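Local coordinates for protein CocE/NonD family hydrolase (Staphylococcus aureus subsp. aureus COL, PDB 3III) that belongs to the CocE/NonD hydrolase family and probably cleaves ester or amide bonds with a serine nucleophile, its substrate not being established, at residues 268-279 against 494-502; 293-301 against 340-348. One frame throughout, in Å; residues are numbered along the deposited sequence. Where two conformers were deposited one is given.

Contact 1 of 2, residues 268-279 against 494-502; sequences WSTQGLHNRGSF and IELLPSGTL
Trp268 lays one face of its indole over the backbone of Ser499 and Gly500. Gly500 N sits 3.3 Å above the ring plane, over the centre of the ring, and Gly500 CA makes a CH-pi contact with the six-membered ring. Pro498 CB lies in the indole plane, at its edge. Trp268 NE1 is bound to Glu336 O.

Pro498 is wedged between this edge and the helix. Its CB makes a CH-pi contact over the face of Phe279, 3.9 Å from the ring centroid. Asn275 ND2 donates to Pro498 O at 3.0 Å, somewhat tilted from the carbonyl plane, and also to Ser267 O. The same amide puts OD1 against Pro498 CD, where it is buried with no polar partner in the model. Leu497 splits its branches: CD1 meets Gly272 N, and CD2 lies 3.8 Å from Arg276 CB.

This is where the alpha/beta-hydrolase domain meets the C-terminal beta domain: the loop after strand 262-267 and the start of helix 275-284 rest on strand 490-503. The axes of helix 275-279 and strand 494-502 lie 72° apart.

Toward Glu495 the packing gives way to charge and water. Arg276 has CG anti to the backbone N (chi1 -179°) and runs extended to NE, which meets Glu495 OE2 on its syn side at 2.7 Å. The guanidinium and carboxylate planes are nearly perpendicular, at 84°. Water 1 accepts from Arg276 NH2 at 2.9 Å and gives a weak bond to Glu495 OE1. Arg276 NH1 forms a second salt bridge, with Glu201.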
loop_
_atom_site.group_PDB
_atom_site.type_symbol
_atom_site.label_atom_id
_atom_site.label_comp_id
_atom_site.label_asym_id
_atom_site.label_seq_id
_atom_site.Cartn_x
_atom_site.Cartn_y
_atom_site.Cartn_z
ATOM N N TRP A 268 5.953 2.320 -5.837
ATOM C CA TRP A 268 7.259 1.897 -5.379
ATOM C C TRP A 268 7.628 2.531 -4.005
ATOM O O TRP A 268 8.539 2.046 -3.342
ATOM C CB TRP A 268 8.328 2.293 -6.387
ATOM C CG TRP A 268 8.039 2.017 -7.805
ATOM C CD1 TRP A 268 8.170 2.891 -8.833
ATOM C CD2 TRP A 268 7.681 0.748 -8.393
ATOM N NE1 TRP A 268 7.917 2.257 -10.027
ATOM C CE2 TRP A 268 7.602 0.944 -9.785
ATOM C CE3 TRP A 268 7.410 -0.523 -7.874
ATOM C CZ2 TRP A 268 7.300 -0.086 -10.675
ATOM C CZ3 TRP A 268 7.105 -1.564 -8.766
ATOM C CH2 TRP A 268 7.068 -1.328 -10.157
ATOM N N SER A 269 6.972 3.611 -3.621
ATOM C CA SER A 269 7.338 4.425 -2.442
ATOM C C SER A 269 6.678 3.980 -1.075
ATOM O O SER A 269 6.863 4.648 -0.036
ATOM C CB SER A 269 6.895 5.850 -2.693
ATOM O OG SER A 269 7.164 6.288 -4.045
ATOM N N THR A 270 5.925 2.887 -1.113
ATOM C CA THR A 270 5.117 2.456 0.047
ATOM C C THR A 270 5.467 0.995 0.455
ATOM O O THR A 270 4.636 0.222 0.998
ATOM C CB THR A 270 3.641 2.666 -0.256
ATOM O OG1 THR A 270 3.232 1.768 -1.294
ATOM C CG2 THR A 270 3.363 4.101 -0.718
ATOM N N GLN A 271 6.721 0.624 0.211
ATOM C CA GLN A 271 7.210 -0.733 0.574
ATOM C C GLN A 271 7.245 -0.799 2.072
ATOM O O GLN A 271 7.845 0.079 2.728
ATOM C CB GLN A 271 8.579 -1.007 -0.035
ATOM C CG GLN A 271 8.604 -1.022 -1.546
ATOM C CD GLN A 271 10.038 -1.193 -2.089
ATOM O OE1 GLN A 271 10.782 -2.073 -1.644
ATOM N NE2 GLN A 271 10.456 -0.282 -2.952
ATOM N N GLY A 272 6.534 -1.770 2.628
ATOM C CA GLY A 272 6.358 -1.903 4.066
ATOM C C GLY A 272 4.973 -1.604 4.562
ATOM O O GLY A 272 4.643 -1.857 5.734
ATOM N N LEU A 273 4.133 -1.043 3.692
ATOM C CA LEU A 273 2.713 -0.894 4.018
ATOM C C LEU A 273 1.879 -1.364 2.806
ATOM O O LEU A 273 1.629 -2.557 2.700
ATOM C CB LEU A 273 2.375 0.536 4.439
ATOM C CG LEU A 273 0.955 0.715 5.013
ATOM C CD1 LEU A 273 0.727 -0.173 6.248
ATOM C CD2 LEU A 273 0.718 2.204 5.334
ATOM N N HIS A 274 1.495 -0.483 1.898
ATOM C CA HIS A 274 0.532 -0.863 0.848
ATOM C C HIS A 274 1.066 -1.522 -0.423
ATOM O O HIS A 274 0.286 -2.084 -1.206
ATOM C CB HIS A 274 -0.370 0.317 0.483
ATOM C CG HIS A 274 -1.108 0.898 1.649
ATOM N ND1 HIS A 274 -1.951 0.161 2.451
ATOM C CD2 HIS A 274 -1.079 2.150 2.174
ATOM C CE1 HIS A 274 -2.458 0.953 3.383
ATOM N NE2 HIS A 274 -1.937 2.166 3.242
ATOM N N ASN A 275 2.359 -1.401 -0.693
ATOM C CA ASN A 275 2.914 -1.800 -1.978
ATOM C C ASN A 275 2.646 -3.268 -2.292
ATOM O O ASN A 275 2.093 -3.563 -3.334
ATOM C CB ASN A 275 4.396 -1.373 -2.039
ATOM C CG ASN A 275 5.237 -2.177 -3.008
ATOM O OD1 ASN A 275 5.308 -3.384 -2.891
ATOM N ND2 ASN A 275 5.937 -1.485 -3.940
ATOM N N ARG A 276 2.985 -4.179 -1.384
ATOM C CA ARG A 276 2.891 -5.605 -1.694
ATOM C C ARG A 276 1.484 -5.976 -2.100
ATOM O O ARG A 276 1.280 -6.666 -3.105
ATOM C CB ARG A 276 3.342 -6.469 -0.520
ATOM C CG ARG A 276 3.284 -7.940 -0.782
ATOM C CD ARG A 276 3.833 -8.750 0.390
ATOM N NE ARG A 276 3.870 -10.173 0.074
ATOM C CZ ARG A 276 2.817 -10.976 0.044
ATOM N NH1 ARG A 276 1.599 -10.530 0.375
ATOM N NH2 ARG A 276 2.980 -12.250 -0.293
ATOM N N GLY A 277 0.519 -5.551 -1.294
ATOM C CA GLY A 277 -0.877 -5.924 -1.479
ATOM C C GLY A 277 -1.565 -5.182 -2.609
ATOM O O GLY A 277 -2.526 -5.692 -3.172
ATOM N N SER A 278 -1.053 -3.994 -2.965
ATOM C CA SER A 278 -1.559 -3.287 -4.115
ATOM C C SER A 278 -1.326 -4.156 -5.344
ATOM O O SER A 278 -2.246 -4.380 -6.174
ATOM C CB SER A 278 -0.942 -1.864 -4.244
ATOM O OG SER A 278 -1.260 -1.043 -3.123
ATOM N N PHE A 279 -0.117 -4.695 -5.461
ATOM C CA PHE A 279 0.220 -5.570 -6.592
ATOM C C PHE A 279 -0.521 -6.890 -6.487
ATOM O O PHE A 279 -1.004 -7.418 -7.527
ATOM C CB PHE A 279 1.737 -5.837 -6.641
ATOM C CG PHE A 279 2.528 -4.688 -7.207
ATOM C CD1 PHE A 279 2.582 -4.481 -8.574
ATOM C CD2 PHE A 279 3.151 -3.784 -6.372
ATOM C CE1 PHE A 279 3.296 -3.441 -9.112
ATOM C CE2 PHE A 279 3.851 -2.692 -6.901
ATOM C CZ PHE A 279 3.890 -2.511 -8.282
ATOM N N ILE A 494 14.491 -14.270 0.494
ATOM C CA ILE A 494 13.941 -13.042 1.015
ATOM C C ILE A 494 13.218 -12.298 -0.088
ATOM O O ILE A 494 13.799 -12.030 -1.171
ATOM C CB ILE A 494 15.024 -12.160 1.628
ATOM C CG1 ILE A 494 15.741 -12.925 2.750
ATOM C CG2 ILE A 494 14.444 -10.880 2.247
ATOM C CD1 ILE A 494 16.887 -12.096 3.428
ATOM N N GLU A 495 11.947 -11.991 0.179
ATOM C CA GLU A 495 11.086 -11.169 -0.744
ATOM C C GLU A 495 11.486 -9.665 -0.727
ATOM O O GLU A 495 11.104 -8.926 0.176
ATOM C CB GLU A 495 9.598 -11.339 -0.340
ATOM C CG GLU A 495 8.557 -10.597 -1.207
ATOM C CD GLU A 495 7.134 -10.758 -0.675
ATOM O OE1 GLU A 495 6.972 -11.188 0.479
ATOM O OE2 GLU A 495 6.150 -10.502 -1.425
ATOM N N LEU A 496 12.251 -9.243 -1.712
ATOM C CA LEU A 496 12.374 -7.796 -1.992
ATOM C C LEU A 496 11.054 -7.343 -2.674
ATOM O O LEU A 496 10.610 -7.943 -3.625
ATOM C CB LEU A 496 13.610 -7.450 -2.844
ATOM C CG LEU A 496 14.989 -7.580 -2.233
ATOM C CD1 LEU A 496 15.099 -6.821 -0.937
ATOM C CD2 LEU A 496 15.329 -9.053 -2.065
ATOM N N LEU A 497 10.427 -6.315 -2.115
ATOM C CA LEU A 497 9.130 -5.876 -2.554
ATOM C C LEU A 497 9.277 -5.196 -3.902
ATOM O O LEU A 497 10.389 -4.740 -4.264
ATOM C CB LEU A 497 8.549 -4.946 -1.510
ATOM C CG LEU A 497 8.167 -5.703 -0.213
ATOM C CD1 LEU A 497 7.654 -4.645 0.766
ATOM C CD2 LEU A 497 7.122 -6.821 -0.424
ATOM N N PRO A 498 8.171 -5.159 -4.681
ATOM C CA PRO A 498 8.238 -4.686 -6.082
ATOM C C PRO A 498 8.756 -3.243 -6.196
ATOM O O PRO A 498 8.344 -2.368 -5.420
ATOM C CB PRO A 498 6.792 -4.742 -6.543
ATOM C CG PRO A 498 6.157 -5.827 -5.656
ATOM C CD PRO A 498 6.834 -5.689 -4.353
ATOM N N SER A 499 9.683 -3.056 -7.144
ATOM C CA SER A 499 10.341 -1.781 -7.392
ATOM C C SER A 499 10.611 -1.619 -8.905
ATOM O O SER A 499 10.665 -2.579 -9.618
ATOM C CB SER A 499 11.636 -1.715 -6.586
ATOM O OG SER A 499 12.593 -2.595 -7.081
ATOM N N GLY A 500 10.704 -0.383 -9.361
ATOM C CA GLY A 500 10.977 -0.059 -10.769
ATOM C C GLY A 500 12.040 0.990 -10.870
ATOM O O GLY A 500 11.815 2.144 -10.471
ATOM N N THR A 501 13.176 0.643 -11.475
ATOM C CA THR A 501 14.358 1.486 -11.408
ATOM C C THR A 501 15.249 1.278 -12.604
ATOM O O THR A 501 15.410 0.124 -13.053
ATOM C CB THR A 501 15.168 1.137 -10.105
ATOM O OG1 THR A 501 14.232 0.869 -9.056
ATOM C CG2 THR A 501 16.156 2.279 -9.681
ATOM N N LEU A 502 15.784 2.376 -13.136
ATOM C CA LEU A 502 16.828 2.368 -14.158
ATOM C C LEU A 502 18.179 2.352 -13.465
ATOM O O LEU A 502 18.410 3.166 -12.517
ATOM C CB LEU A 502 16.783 3.672 -14.970
ATOM C CG LEU A 502 17.836 3.972 -16.030
ATOM C CD1 LEU A 502 17.821 2.874 -17.124
ATOM C CD2 LEU A 502 17.494 5.398 -16.606
HETATM O O HOH W 1 5.608 -13.388 -0.137
#

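Contact 2 of 2, residues 293-301 against 340-348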
loop_
_atom_site.group_PDB
_atom_site.type_symbol
_atom_site.label_atom_id
_atom_site.label_comp_id
_atom_site.label_asym_id
_atom_site.label_seq_id
_atom_site.Cartn_x
_atom_site.Cartn_y
_atom_site.Cartn_z
ATOM N N TYR A 293 -1.831 1.274 -12.234
ATOM C CA TYR A 293 -0.969 2.445 -12.413
ATOM C C TYR A 293 0.058 2.442 -11.273
ATOM O O TYR A 293 -0.339 2.386 -10.107
ATOM C CB TYR A 293 -1.824 3.690 -12.330
ATOM C CG TYR A 293 -1.080 4.999 -12.309
ATOM C CD1 TYR A 293 -0.417 5.447 -13.418
ATOM C CD2 TYR A 293 -1.024 5.763 -11.149
ATOM C CE1 TYR A 293 0.327 6.633 -13.384
ATOM C CE2 TYR A 293 -0.335 6.964 -11.112
ATOM C CZ TYR A 293 0.329 7.396 -12.213
ATOM O OH TYR A 293 1.054 8.545 -12.135
ATOM N N VAL A 294 1.344 2.491 -11.608
ATOM C CA VAL A 294 2.440 2.495 -10.622
ATOM C C VAL A 294 3.296 3.732 -10.753
ATOM O O VAL A 294 3.854 4.006 -11.813
ATOM C CB VAL A 294 3.323 1.257 -10.682
ATOM C CG1 VAL A 294 4.199 1.126 -9.411
ATOM C CG2 VAL A 294 2.489 -0.069 -10.883
ATOM N N HIS A 295 3.522 4.401 -9.631
ATOM C CA HIS A 295 4.445 5.538 -9.594
ATOM C C HIS A 295 5.426 5.423 -8.445
ATOM O O HIS A 295 5.180 4.670 -7.475
ATOM C CB HIS A 295 3.650 6.832 -9.486
ATOM C CG HIS A 295 2.928 7.002 -8.191
ATOM N ND1 HIS A 295 3.577 7.425 -7.048
ATOM C CD2 HIS A 295 1.641 6.805 -7.844
ATOM C CE1 HIS A 295 2.705 7.484 -6.056
ATOM N NE2 HIS A 295 1.525 7.095 -6.505
ATOM N N GLY A 296 6.516 6.187 -8.549
ATOM C CA GLY A 296 7.536 6.277 -7.514
ATOM C C GLY A 296 7.567 7.660 -6.826
ATOM O O GLY A 296 8.630 8.152 -6.429
ATOM N N ARG A 297 6.390 8.210 -6.602
ATOM C CA ARG A 297 6.195 9.530 -5.995
ATOM C C ARG A 297 5.419 9.390 -4.672
ATOM O O ARG A 297 5.342 8.299 -4.105
ATOM C CB ARG A 297 5.440 10.413 -6.996
ATOM C CG ARG A 297 6.001 10.368 -8.485
ATOM C CD ARG A 297 7.374 10.896 -8.513
ATOM N NE ARG A 297 8.020 10.660 -9.813
ATOM C CZ ARG A 297 8.120 11.529 -10.810
ATOM N NH1 ARG A 297 7.561 12.731 -10.735
ATOM N NH2 ARG A 297 8.755 11.140 -11.928
ATOM N N LYS A 298 4.877 10.496 -4.158
ATOM C CA LYS A 298 4.244 10.499 -2.854
ATOM C C LYS A 298 2.743 10.093 -2.939
ATOM O O LYS A 298 2.078 10.317 -3.950
ATOM C CB LYS A 298 4.450 11.892 -2.206
ATOM C CG LYS A 298 5.835 12.178 -1.714
ATOM C CD LYS A 298 6.097 13.696 -1.528
ATOM C CE LYS A 298 7.529 14.030 -1.218
ATOM N NZ LYS A 298 8.145 13.445 0.033
ATOM N N GLU A 299 2.228 9.530 -1.866
ATOM C CA GLU A 299 0.939 8.804 -1.847
ATOM C C GLU A 299 -0.306 9.647 -2.084
ATOM O O GLU A 299 -0.956 9.515 -3.146
ATOM C CB GLU A 299 0.832 8.011 -0.536
ATOM C CG GLU A 299 -0.459 7.248 -0.231
ATOM C CD GLU A 299 -0.420 6.603 1.148
ATOM O OE1 GLU A 299 0.675 6.602 1.756
ATOM O OE2 GLU A 299 -1.438 6.120 1.679
ATOM N N TRP A 300 -0.645 10.489 -1.114
ATOM C CA TRP A 300 -1.834 11.345 -1.223
ATOM C C TRP A 300 -1.597 12.427 -2.285
ATOM O O TRP A 300 -2.524 12.818 -2.996
ATOM C CB TRP A 300 -2.222 11.979 0.122
ATOM C CG TRP A 300 -2.662 10.969 1.142
ATOM C CD1 TRP A 300 -3.891 10.358 1.230
ATOM C CD2 TRP A 300 -1.871 10.417 2.195
ATOM N NE1 TRP A 300 -3.906 9.470 2.275
ATOM C CE2 TRP A 300 -2.674 9.466 2.868
ATOM C CE3 TRP A 300 -0.550 10.626 2.625
ATOM C CZ2 TRP A 300 -2.233 8.760 3.976
ATOM C CZ3 TRP A 300 -0.089 9.917 3.705
ATOM C CH2 TRP A 300 -0.923 8.966 4.369
ATOM N N GLU A 301 -0.369 12.917 -2.414
ATOM C CA GLU A 301 -0.058 13.867 -3.482
ATOM C C GLU A 301 -0.444 13.333 -4.889
ATOM O O GLU A 301 -1.097 14.021 -5.689
ATOM C CB GLU A 301 1.404 14.267 -3.406
ATOM C CG GLU A 301 1.888 15.122 -4.637
ATOM C CD GLU A 301 3.377 15.336 -4.559
ATOM O OE1 GLU A 301 3.821 16.120 -3.639
ATOM O OE2 GLU A 301 4.091 14.743 -5.385
ATOM N N GLN A 340 16.109 8.967 -10.560
ATOM C CA GLN A 340 16.462 9.673 -9.334
ATOM C C GLN A 340 15.157 10.078 -8.613
ATOM O O GLN A 340 14.045 9.798 -9.101
ATOM C CB GLN A 340 17.333 10.922 -9.601
ATOM C CG GLN A 340 18.676 10.703 -10.267
ATOM C CD GLN A 340 19.897 10.752 -9.300
ATOM O OE1 GLN A 340 19.878 11.408 -8.210
ATOM N NE2 GLN A 340 20.985 10.042 -9.694
ATOM N N PHE A 341 15.304 10.772 -7.488
ATOM C CA PHE A 341 14.172 11.235 -6.664
ATOM C C PHE A 341 13.332 12.136 -7.560
ATOM O O PHE A 341 13.827 13.184 -8.065
ATOM C CB PHE A 341 14.698 11.990 -5.406
ATOM C CG PHE A 341 13.627 12.620 -4.577
ATOM C CD1 PHE A 341 13.014 11.930 -3.566
ATOM C CD2 PHE A 341 13.217 13.906 -4.844
ATOM C CE1 PHE A 341 11.973 12.500 -2.818
ATOM C CE2 PHE A 341 12.164 14.495 -4.126
ATOM C CZ PHE A 341 11.562 13.796 -3.081
ATOM N N TYR A 342 12.060 11.780 -7.734
ATOM C CA TYR A 342 11.143 12.617 -8.588
ATOM C C TYR A 342 11.653 12.830 -10.009
ATOM O O TYR A 342 11.398 13.890 -10.653
ATOM C CB TYR A 342 10.833 13.933 -7.873
ATOM C CG TYR A 342 9.561 13.792 -7.050
ATOM C CD1 TYR A 342 9.489 12.888 -5.984
ATOM C CD2 TYR A 342 8.394 14.502 -7.404
ATOM C CE1 TYR A 342 8.317 12.717 -5.238
ATOM C CE2 TYR A 342 7.195 14.308 -6.670
ATOM C CZ TYR A 342 7.201 13.455 -5.548
ATOM O OH TYR A 342 6.022 13.261 -4.805
ATOM N N LYS A 343 12.359 11.827 -10.509
ATOM C CA LYS A 343 12.846 11.862 -11.907
ATOM C C LYS A 343 12.723 10.445 -12.433
ATOM O O LYS A 343 13.389 9.516 -11.952
ATOM C CB LYS A 343 14.270 12.317 -12.011
ATOM C CG LYS A 343 14.787 12.388 -13.457
ATOM C CD LYS A 343 16.300 12.477 -13.501
ATOM C CE LYS A 343 16.841 12.620 -14.938
ATOM N NZ LYS A 343 16.672 11.345 -15.688
ATOM N N GLY A 344 11.886 10.270 -13.432
ATOM C CA GLY A 344 11.729 8.945 -14.075
ATOM C C GLY A 344 10.911 9.017 -15.329
ATOM O O GLY A 344 10.488 10.109 -15.735
ATOM N N GLU A 345 10.671 7.871 -15.952
ATOM C CA GLU A 345 9.967 7.809 -17.216
ATOM C C GLU A 345 8.815 6.823 -17.031
ATOM O O GLU A 345 8.992 5.742 -16.452
ATOM C CB GLU A 345 10.972 7.311 -18.270
ATOM C CG GLU A 345 10.358 6.922 -19.564
ATOM C CD GLU A 345 11.366 6.430 -20.649
ATOM O OE1 GLU A 345 12.550 6.088 -20.362
ATOM O OE2 GLU A 345 10.903 6.364 -21.792
ATOM N N PHE A 346 7.628 7.174 -17.501
ATOM C CA PHE A 346 6.529 6.267 -17.431
ATOM C C PHE A 346 6.451 5.434 -18.718
ATOM O O PHE A 346 6.585 5.959 -19.811
ATOM C CB PHE A 346 5.240 7.039 -17.181
ATOM C CG PHE A 346 5.094 7.491 -15.772
ATOM C CD1 PHE A 346 4.351 6.759 -14.890
ATOM C CD2 PHE A 346 5.731 8.645 -15.312
ATOM C CE1 PHE A 346 4.187 7.149 -13.579
ATOM C CE2 PHE A 346 5.614 9.027 -13.972
ATOM C CZ PHE A 346 4.824 8.268 -13.091
ATOM N N LYS A 347 6.261 4.144 -18.546
ATOM C CA LYS A 347 6.168 3.178 -19.616
ATOM C C LYS A 347 4.865 2.368 -19.442
ATOM O O LYS A 347 4.161 2.546 -18.456
ATOM C CB LYS A 347 7.412 2.273 -19.640
ATOM C CG LYS A 347 8.699 3.068 -19.937
ATOM C CD LYS A 347 9.893 2.123 -20.172
ATOM C CE LYS A 347 11.121 2.851 -20.779
ATOM N NZ LYS A 347 12.285 1.876 -20.997
ATOM N N SER A 348 4.543 1.496 -20.415
ATOM C CA SER A 348 3.322 0.684 -20.306
ATOM C C SER A 348 3.575 -0.757 -20.699
ATOM O O SER A 348 4.578 -1.057 -21.368
ATOM C CB SER A 348 2.243 1.261 -21.188
ATOM O OG SER A 348 2.683 1.297 -22.511
HETATM O O HOH W 2 11.072 9.246 -7.313
#
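Tyr342 and Glu301 are joined by a short hydrogen bond, in which Tyr342 OH donates to Glu301 OE2 at 2.5 Å. The carboxylate oxygen lies in the plane of the phenol ring, but the hydroxyl meets it from above the carboxylate plane. The same hydroxyl accepts from Lys298 N at 3.1 Å, at the N-cap of helix 299-304. Water 2 adds a bridge from Tyr342 N to Gly296 O.

Arg297 supplies the contacts to the ring face. Its chain bends at chi2 (-63°) and brings CD squarely over the Tyr342 ring, 3.6 Å from the centroid. The guanidinium lies off-centre, its CZ 5.0 Å from the same centroid, in a cation-pi contact with the two planes 43° apart. Arg297 NH2 is salt-bridged to Glu336.

The apolar contacts gather on Phe346. Its CE1 lies 3.9 Å from Tyr293 CE1, and His295 CB meets the edge of the ring near its plane.

Strands 290-295 and 343-349 do not pair directly; strand 333-338 lies between them. The contact lies at the edge of the large mixed sheet of the alpha/beta-hydrolase fold, where strand 333-338 runs parallel to 290-295 and forms a hairpin with the outermost strand 343-349.

In the fold
Contact 1 is buried near the centre of the molecule, while contact 2 is partly buried at the end of the large sheet. They touch: Ser269 OG probably bonds to Arg297 O and Trp268 N to His295 O, and the indole packs on Val294. Helix 275-284 leads into strand 290-295, so consecutive elements of the hydrolase fold serve one contact each. Contact 1 joins the helix and the loop before it to the C-terminal beta domain, by apolar packing, an amide-to-carbonyl hydrogen bond and a salt bridge. Contact 2 joins the strand and the turn after it to the edge strand, and centres on a tyrosine hydroxyl and a cation-pi contact. Glu336 serves both, holding Trp268 and Arg297.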